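Local structure of putative regulator (Escherichia coli O6, 3HFI) at residues P35-R38 with Y39-E42. The protein is of unknown function but, as a putative transcriptional regulator with a UTRA domain, probably senses a small-molecule effector and adjusts DNA binding accordingly. Residues are numbered along the deposited sequence; the frame is centred on the assembly and turned at random.
Sequences PANR and YVAE
Asn37 meets the backbone of Tyr39 and Val40 with its amide oxygen, and so offers a compact worked example of how a side chain caps the first turn of a helix. From CB, chi1 of 70° sets CG between the residue's own N and carbonyl carbon, which folds the short chain back over the turn that follows. CG then lies 3.9 Å from Tyr39 N, and OD1, at the end of the C=O, accepts from Val40 N at 2.8 Å. That bond is almost straight, with an N-H...O angle of 177°, and the donor approaches nearly end-on to the side-chain C=O. The same oxygen also rests against carbon: Val40 CG2 is 3.5 Å from Asn37 OD1, so the valine branch lying beside its backbone N flanks the cap.

From here the main chain carries the hydrogen bonding. Asn37 O accepts from Ala41 N at 2.7 Å, and one residue later Arg38 O accepts from Glu42 N at 2.9 Å, the first two i to i+4 bonds of helix 38-44. On the buried side, Ala36 CB packs against Ala41 CB at 4.1 Å and, slightly farther off, against Val40 CG1. Ile46 touches both alanines, while backbone bonds from Ala36 to Gly49 and Gln50 tie the residue before the cap to the chain beyond the helix. The Tyr39 side chain turns outward from the cap, and its OH is hydrogen-bonded to Glu135. Asn37 is thus a classic asparagine N-cap, placed where strand 26-35, outermost within this chain in the antiparallel sheet of the UTRA domain, gives way to a short helix.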
loop_
_atom_site.group_PDB
_atom_site.type_symbol
_atom_site.label_atom_id
_atom_site.label_comp_id
_atom_site.label_asym_id
_atom_site.label_seq_id
_atom_site.Cartn_x
_atom_site.Cartn_y
_atom_site.Cartn_z
ATOM N N PRO A 35 -20.003 4.549 17.212
ATOM C CA PRO A 35 -19.528 3.393 17.954
ATOM C C PRO A 35 -18.904 2.383 17.002
ATOM O O PRO A 35 -19.471 2.126 15.943
ATOM C CB PRO A 35 -20.784 2.825 18.639
ATOM C CG PRO A 35 -21.826 3.922 18.536
ATOM C CD PRO A 35 -21.475 4.704 17.259
ATOM N N ALA A 36 -17.718 1.866 17.329
ATOM C CA ALA A 36 -17.093 0.788 16.538
ATOM C C ALA A 36 -17.974 -0.455 16.527
ATOM O O ALA A 36 -18.406 -0.939 17.594
ATOM C CB ALA A 36 -15.767 0.460 17.064
ATOM N N ASN A 37 -18.312 -0.963 15.335
ATOM C CA ASN A 37 -19.071 -2.230 15.301
ATOM C C ASN A 37 -18.125 -3.371 15.585
ATOM O O ASN A 37 -16.919 -3.146 15.721
ATOM C CB ASN A 37 -19.874 -2.437 14.005
ATOM C CG ASN A 37 -19.004 -2.693 12.793
ATOM O OD1 ASN A 37 -17.919 -3.237 12.876
ATOM N ND2 ASN A 37 -19.518 -2.283 11.632
ATOM N N ARG A 38 -18.661 -4.567 15.768
ATOM C CA ARG A 38 -17.845 -5.674 16.222
ATOM C C ARG A 38 -16.696 -5.923 15.258
ATOM O O ARG A 38 -15.547 -6.165 15.677
ATOM C CB ARG A 38 -18.656 -6.961 16.385
ATOM C CG ARG A 38 -19.457 -7.040 17.684
ATOM C CD ARG A 38 -20.477 -8.194 17.643
ATOM N NE ARG A 38 -21.381 -7.967 16.503
ATOM C CZ ARG A 38 -22.574 -7.359 16.558
ATOM N NH1 ARG A 38 -23.088 -6.951 17.725
ATOM N NH2 ARG A 38 -23.282 -7.175 15.430
ATOM N N TYR A 39 -16.970 -5.862 13.960
ATOM C CA TYR A 39 -15.888 -6.180 12.973
ATOM C C TYR A 39 -14.801 -5.158 13.034
ATOM O O TYR A 39 -13.637 -5.480 13.102
ATOM C CB TYR A 39 -16.480 -6.206 11.581
ATOM C CG TYR A 39 -15.486 -6.533 10.498
ATOM C CD1 TYR A 39 -14.927 -7.819 10.418
ATOM C CD2 TYR A 39 -15.138 -5.573 9.533
ATOM C CE1 TYR A 39 -14.045 -8.152 9.407
ATOM C CE2 TYR A 39 -14.236 -5.902 8.498
ATOM C CZ TYR A 39 -13.693 -7.201 8.454
ATOM O OH TYR A 39 -12.781 -7.581 7.482
ATOM N N VAL A 40 -15.200 -3.890 13.055
ATOM C CA VAL A 40 -14.239 -2.816 13.129
ATOM C C VAL A 40 -13.474 -2.818 14.457
ATOM O O VAL A 40 -12.251 -2.564 14.509
ATOM C CB VAL A 40 -14.921 -1.479 12.919
ATOM C CG1 VAL A 40 -13.975 -0.366 13.304
ATOM C CG2 VAL A 40 -15.356 -1.312 11.438
ATOM N N ALA A 41 -14.191 -3.105 15.549
ATOM C CA ALA A 41 -13.545 -3.165 16.844
ATOM C C ALA A 41 -12.485 -4.252 16.871
ATOM O O ALA A 41 -11.411 -4.014 17.384
ATOM C CB ALA A 41 -14.596 -3.343 18.004
ATOM N N GLU A 42 -12.783 -5.438 16.355
ATOM C CA GLU A 42 -11.785 -6.545 16.217
ATOM C C GLU A 42 -10.565 -6.129 15.377
ATOM O O GLU A 42 -9.404 -6.300 15.770
ATOM C CB GLU A 42 -12.516 -7.777 15.598
ATOM C CG GLU A 42 -11.711 -9.054 15.159
ATOM C CD GLU A 42 -12.560 -9.982 14.162
ATOM O OE1 GLU A 42 -13.839 -9.970 14.230
ATOM O OE2 GLU A 42 -11.960 -10.713 13.301
#